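Local coordinates for interleukin-10-like protein (Human herpesvirus 5, PDB 1LQS) that mimics human interleukin-10, binding and signalling through the host's interleukin-10 receptor to suppress immune responses, at residues R72-V77 against S97-I102; A80-Y85 against E91-R96. All coordinates share one frame; numbering follows the deposited sequence.

Contact 1: R72-V77 against S97-I102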
loop_
_atom_site.group_PDB
_atom_site.type_symbol
_atom_site.label_atom_id
_atom_site.label_comp_id
_atom_site.label_asym_id
_atom_site.label_seq_id
_atom_site.Cartn_x
_atom_site.Cartn_y
_atom_site.Cartn_z
ATOM N N ARG C 72 -7.107 4.185 -22.078
ATOM C CA ARG C 72 -7.019 3.267 -23.202
ATOM C C ARG C 72 -8.399 3.096 -23.854
ATOM O O ARG C 72 -8.528 3.056 -25.075
ATOM C CB ARG C 72 -6.451 1.934 -22.690
ATOM C CG ARG C 72 -6.451 0.776 -23.656
ATOM C CD ARG C 72 -5.805 1.134 -24.953
ATOM N NE ARG C 72 -5.228 -0.041 -25.599
ATOM C CZ ARG C 72 -3.920 -0.269 -25.689
ATOM N NH1 ARG C 72 -3.053 0.598 -25.174
ATOM N NH2 ARG C 72 -3.479 -1.362 -26.304
ATOM N N TYR C 73 -9.435 3.020 -23.030
ATOM C CA TYR C 73 -10.778 2.864 -23.543
ATOM C C TYR C 73 -11.321 4.156 -24.121
ATOM O O TYR C 73 -11.862 4.178 -25.227
ATOM C CB TYR C 73 -11.708 2.391 -22.439
ATOM C CG TYR C 73 -11.681 0.907 -22.204
ATOM C CD1 TYR C 73 -12.482 0.053 -22.945
ATOM C CD2 TYR C 73 -10.905 0.364 -21.189
ATOM C CE1 TYR C 73 -12.521 -1.309 -22.667
ATOM C CE2 TYR C 73 -10.936 -0.990 -20.908
ATOM C CZ TYR C 73 -11.748 -1.819 -21.641
ATOM O OH TYR C 73 -11.819 -3.149 -21.308
ATOM N N LEU C 74 -11.198 5.238 -23.372
ATOM C CA LEU C 74 -11.719 6.491 -23.871
ATOM C C LEU C 74 -11.016 6.926 -25.148
ATOM O O LEU C 74 -11.651 7.448 -26.063
ATOM C CB LEU C 74 -11.599 7.575 -22.794
ATOM C CG LEU C 74 -12.444 7.293 -21.546
ATOM C CD1 LEU C 74 -12.421 8.473 -20.602
ATOM C CD2 LEU C 74 -13.860 7.028 -21.966
ATOM N N GLU C 75 -9.714 6.666 -25.227
ATOM C CA GLU C 75 -8.924 7.097 -26.375
ATOM C C GLU C 75 -8.683 6.131 -27.534
ATOM O O GLU C 75 -8.526 6.567 -28.669
ATOM C CB GLU C 75 -7.576 7.622 -25.881
ATOM C CG GLU C 75 -7.684 8.799 -24.931
ATOM C CD GLU C 75 -8.352 10.009 -25.564
ATOM O OE1 GLU C 75 -7.920 10.419 -26.668
ATOM O OE2 GLU C 75 -9.297 10.555 -24.952
ATOM N N ILE C 76 -8.651 4.833 -27.268
ATOM C CA ILE C 76 -8.398 3.872 -28.334
ATOM C C ILE C 76 -9.517 2.863 -28.562
ATOM O O ILE C 76 -10.086 2.792 -29.656
ATOM C CB ILE C 76 -7.092 3.080 -28.079
ATOM C CG1 ILE C 76 -5.909 4.040 -27.923
ATOM C CG2 ILE C 76 -6.824 2.147 -29.237
ATOM C CD1 ILE C 76 -5.693 4.932 -29.118
ATOM N N VAL C 77 -9.826 2.081 -27.530
ATOM C CA VAL C 77 -10.857 1.050 -27.631
ATOM C C VAL C 77 -12.213 1.548 -28.143
ATOM O O VAL C 77 -12.695 1.099 -29.185
ATOM C CB VAL C 77 -11.080 0.344 -26.277
ATOM C CG1 VAL C 77 -11.956 -0.878 -26.483
ATOM C CG2 VAL C 77 -9.750 -0.048 -25.653
ATOM N N SER C 97 -19.130 8.329 -23.413
ATOM C CA SER C 97 -19.588 9.589 -22.836
ATOM C C SER C 97 -19.712 9.503 -21.313
ATOM O O SER C 97 -19.188 10.348 -20.583
ATOM C CB SER C 97 -20.942 9.936 -23.449
ATOM O OG SER C 97 -21.347 11.255 -23.157
ATOM N N THR C 98 -20.421 8.479 -20.843
ATOM C CA THR C 98 -20.617 8.271 -19.415
ATOM C C THR C 98 -19.290 7.904 -18.742
ATOM O O THR C 98 -19.008 8.328 -17.620
ATOM C CB THR C 98 -21.655 7.148 -19.150
ATOM O OG1 THR C 98 -22.958 7.600 -19.531
ATOM C CG2 THR C 98 -21.669 6.751 -17.678
ATOM N N LEU C 99 -18.476 7.118 -19.428
ATOM C CA LEU C 99 -17.211 6.720 -18.851
ATOM C C LEU C 99 -16.371 7.969 -18.739
ATOM O O LEU C 99 -15.630 8.152 -17.772
ATOM C CB LEU C 99 -16.531 5.681 -19.737
ATOM C CG LEU C 99 -15.329 4.934 -19.154
ATOM C CD1 LEU C 99 -15.608 4.489 -17.718
ATOM C CD2 LEU C 99 -15.031 3.746 -20.052
ATOM N N GLU C 100 -16.514 8.843 -19.728
ATOM C CA GLU C 100 -15.781 10.100 -19.746
ATOM C C GLU C 100 -16.217 10.897 -18.505
ATOM O O GLU C 100 -15.389 11.412 -17.754
ATOM C CB GLU C 100 -16.111 10.854 -21.039
ATOM C CG GLU C 100 -15.133 11.957 -21.432
ATOM C CD GLU C 100 -13.707 11.451 -21.638
ATOM O OE1 GLU C 100 -13.516 10.456 -22.372
ATOM O OE2 GLU C 100 -12.771 12.056 -21.077
ATOM N N SER C 101 -17.527 10.966 -18.282
ATOM C CA SER C 101 -18.076 11.685 -17.143
ATOM C C SER C 101 -17.425 11.205 -15.852
ATOM O O SER C 101 -17.029 12.013 -15.006
ATOM C CB SER C 101 -19.589 11.473 -17.075
ATOM O OG SER C 101 -20.163 12.213 -16.015
ATOM N N ILE C 102 -17.317 9.887 -15.706
ATOM C CA ILE C 102 -16.696 9.302 -14.523
ATOM C C ILE C 102 -15.211 9.698 -14.390
ATOM O O ILE C 102 -14.768 10.085 -13.308
ATOM C CB ILE C 102 -16.809 7.756 -14.541
ATOM C CG1 ILE C 102 -18.282 7.353 -14.540
ATOM C CG2 ILE C 102 -16.113 7.162 -13.328
ATOM C CD1 ILE C 102 -18.507 5.874 -14.432
#
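Tyr73 meets Leu99 through the base of its side chain: Tyr73 CB lies 4.3 Å from Leu99 CD2, while the ring itself leads away from the 97-102 helix. The side chain packs also on Trp51 and Leu52 of a loop and on Leu145 of the second subunit, and its hydroxyl is hydrogen-bonded to the Gly138 carbonyl oxygen of that subunit. Leu74, the next residue, carries most of the contact. With CG anti to the carbonyl carbon (chi1 -64°), its isobutyl group reaches across to the 97-102 segment. Leu74 CD2 comes obliquely against the flank of Leu99, 3.7 Å from Leu99 CB and 3.8 Å from Leu99 CG. The Glu100 carboxylate also lies against Leu74, but its modelled spacing from Leu74 CD1 is too tight to be trusted. Glu100 gets there by a chain bent at chi2, and its OE1 is paired with Arg96, one turn earlier on its own helix. Farther along, the helix widens into a pi-type turn at 73-77: the Arg72 carbonyl oxygen accepts from both Ile76 N, at 2.8 Å, and Val77 N, at 2.9 Å.

The segment axes approach to 10.1 Å and run roughly antiparallel at 142°, consistent with neighbouring helices of the IL-10 bundle, which in this family is completed by helices swapped in from the partner chain. The attraction between the two segments is mainly apolar, Leu74 on Leu99 with Tyr73 CB alongside. The salt bridge of the Glu100 carboxylate to Arg96 stays within one helix and probably offsets the glutamate charge, so the contact probably does not depend on an ionic bond between the two segments.

Contact 2: A80-Y85 against E91-R96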
loop_
_atom_site.group_PDB
_atom_site.type_symbol
_atom_site.label_atom_id
_atom_site.label_comp_id
_atom_site.label_asym_id
_atom_site.label_seq_id
_atom_site.Cartn_x
_atom_site.Cartn_y
_atom_site.Cartn_z
ATOM N N ALA C 80 -12.032 3.004 -31.699
ATOM C CA ALA C 80 -11.816 1.912 -32.636
ATOM C C ALA C 80 -13.086 1.080 -32.749
ATOM O O ALA C 80 -13.333 0.453 -33.775
ATOM C CB ALA C 80 -10.669 1.041 -32.170
ATOM N N GLY C 81 -13.889 1.084 -31.685
ATOM C CA GLY C 81 -15.129 0.327 -31.662
ATOM C C GLY C 81 -16.143 0.755 -32.704
ATOM O O GLY C 81 -16.903 -0.073 -33.208
ATOM N N ASP C 82 -16.161 2.043 -33.035
ATOM C CA ASP C 82 -17.094 2.567 -34.032
ATOM C C ASP C 82 -16.930 1.929 -35.426
ATOM O O ASP C 82 -17.884 1.856 -36.209
ATOM C CB ASP C 82 -16.935 4.084 -34.128
ATOM C CG ASP C 82 -17.700 4.817 -33.043
ATOM O OD1 ASP C 82 -17.721 4.344 -31.879
ATOM O OD2 ASP C 82 -18.274 5.879 -33.360
ATOM N N HIS C 83 -15.723 1.454 -35.725
ATOM C CA HIS C 83 -15.437 0.836 -37.014
ATOM C C HIS C 83 -15.768 -0.654 -37.048
ATOM O O HIS C 83 -16.270 -1.154 -38.045
ATOM C CB HIS C 83 -13.967 1.078 -37.372
ATOM C CG HIS C 83 -13.634 2.529 -37.567
ATOM N ND1 HIS C 83 -14.055 3.512 -36.695
ATOM C CD2 HIS C 83 -12.956 3.168 -38.553
ATOM C CE1 HIS C 83 -13.656 4.693 -37.136
ATOM N NE2 HIS C 83 -12.989 4.512 -38.263
ATOM N N VAL C 84 -15.498 -1.364 -35.957
ATOM C CA VAL C 84 -15.787 -2.793 -35.895
ATOM C C VAL C 84 -17.277 -3.080 -35.686
ATOM O O VAL C 84 -17.770 -4.125 -36.094
ATOM C CB VAL C 84 -14.962 -3.478 -34.776
ATOM C CG1 VAL C 84 -15.116 -2.709 -33.487
ATOM C CG2 VAL C 84 -15.418 -4.917 -34.580
ATOM N N TYR C 85 -17.998 -2.152 -35.061
ATOM C CA TYR C 85 -19.428 -2.336 -34.828
ATOM C C TYR C 85 -20.225 -1.108 -35.257
ATOM O O TYR C 85 -20.791 -0.398 -34.427
ATOM C CB TYR C 85 -19.687 -2.613 -33.355
ATOM C CG TYR C 85 -18.999 -3.845 -32.832
ATOM C CD1 TYR C 85 -17.865 -3.751 -32.026
ATOM C CD2 TYR C 85 -19.515 -5.102 -33.088
ATOM C CE1 TYR C 85 -17.277 -4.879 -31.482
ATOM C CE2 TYR C 85 -18.934 -6.240 -32.551
ATOM C CZ TYR C 85 -17.823 -6.127 -31.748
ATOM O OH TYR C 85 -17.290 -7.270 -31.192
ATOM N N GLU C 91 -24.877 3.269 -29.018
ATOM C CA GLU C 91 -24.633 2.669 -27.709
ATOM C C GLU C 91 -23.181 2.891 -27.284
ATOM O O GLU C 91 -22.906 3.210 -26.135
ATOM C CB GLU C 91 -24.916 1.169 -27.738
ATOM C CG GLU C 91 -26.381 0.812 -27.724
ATOM C CD GLU C 91 -27.058 0.982 -29.068
ATOM O OE1 GLU C 91 -28.295 0.812 -29.107
ATOM O OE2 GLU C 91 -26.374 1.269 -30.080
ATOM N N LEU C 92 -22.258 2.721 -28.224
ATOM C CA LEU C 92 -20.843 2.915 -27.957
ATOM C C LEU C 92 -20.554 4.325 -27.463
ATOM O O LEU C 92 -19.897 4.496 -26.444
ATOM C CB LEU C 92 -20.025 2.608 -29.211
ATOM C CG LEU C 92 -19.899 1.110 -29.508
ATOM C CD1 LEU C 92 -19.263 0.890 -30.861
ATOM C CD2 LEU C 92 -19.078 0.441 -28.419
ATOM N N HIS C 93 -21.057 5.326 -28.174
ATOM C CA HIS C 93 -20.848 6.722 -27.804
ATOM C C HIS C 93 -21.421 7.042 -26.432
ATOM O O HIS C 93 -20.804 7.747 -25.639
ATOM C CB HIS C 93 -21.478 7.648 -28.850
ATOM C CG HIS C 93 -20.787 7.618 -30.180
ATOM N ND1 HIS C 93 -21.213 8.363 -31.258
ATOM C CD2 HIS C 93 -19.686 6.947 -30.598
ATOM C CE1 HIS C 93 -20.404 8.155 -32.280
ATOM N NE2 HIS C 93 -19.468 7.300 -31.905
ATOM N N SER C 94 -22.611 6.521 -26.158
ATOM C CA SER C 94 -23.270 6.742 -24.879
ATOM C C SER C 94 -22.373 6.280 -23.731
ATOM O O SER C 94 -22.201 6.982 -22.735
ATOM C CB SER C 94 -24.593 5.972 -24.856
ATOM O OG SER C 94 -25.146 5.926 -23.555
ATOM N N MET C 95 -21.804 5.091 -23.886
ATOM C CA MET C 95 -20.942 4.534 -22.871
ATOM C C MET C 95 -19.657 5.338 -22.733
ATOM O O MET C 95 -19.270 5.688 -21.612
ATOM C CB MET C 95 -20.632 3.052 -23.175
ATOM C CG MET C 95 -21.836 2.103 -22.968
ATOM S SD MET C 95 -21.539 0.297 -23.103
ATOM C CE MET C 95 -21.219 0.142 -24.873
ATOM N N ARG C 96 -19.001 5.649 -23.855
ATOM C CA ARG C 96 -17.751 6.409 -23.806
ATOM C C ARG C 96 -18.011 7.707 -23.060
ATOM O O ARG C 96 -17.233 8.116 -22.196
ATOM C CB ARG C 96 -17.233 6.731 -25.211
ATOM C CG ARG C 96 -15.845 7.400 -25.213
ATOM C CD ARG C 96 -15.540 8.082 -26.538
ATOM N NE ARG C 96 -14.199 8.683 -26.613
ATOM C CZ ARG C 96 -13.754 9.689 -25.856
ATOM N NH1 ARG C 96 -14.529 10.241 -24.931
ATOM N NH2 ARG C 96 -12.525 10.159 -26.036
#
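Asp82 and His93 face each other across the gap, their side chains set at about a right angle while the carboxylate and imidazole planes are only 20° apart. Asp82 OD2 sits at the edge of the ring, near its plane, and accepts a hydrogen bond from His93 NE2. The modelled length, 2.4 Å, is very short and doubtful at this resolution, and the bond is bent, with an N-H...O angle of 145°. Lys89 adds a long, weak ion pair to the same carboxylate oxygen.

Beside this polar bridge, Leu92 points inward, and a single methyl does most of its touching. Leu92 CD1 packs 3.5 Å from Gly81 O, the oxygen that accepts the backbone bond from Tyr85 N as the helix ends. The same CD1 is 4.3 Å from Tyr85 CB, so the leucine covers the last turn of helix 62-84 and the residue that leaves it.

The axes are nearly antiparallel (165°) and 10.2 Å apart at closest approach, consistent with a helical hairpin closed by the short 85-88 connection to helix 89-106. Leu92 continues onto Phe78 of helix 62-84, Tyr85 packs on Leu42 of helix 25-42, and Met95 bridges helix 25-42 and Leu142 of the second subunit.

Contacts 1 and 2 are successive levels of one pairing, helix 62-84 against helix 89-106, with centres about 10 Å apart and contact 2 nested inside the loop that contact 1 closes. Arg96 of contact 2, the arginine that pairs with Glu100, joins them: its NH2 lies 3.4 Å from Glu75 OE2, a long, weak ion pair, and 2.8 Å from Leu74 O. Phe78, between the two levels, touches Leu99 of contact 1 and Leu92, Met95 and Arg96 of contact 2. Within the contacts themselves, the hydrogen bond across the segments belongs to contact 2, while contact 1 is mainly apolar. Both levels also pack against the second subunit, in keeping with the intertwined dimer of this cytokine family.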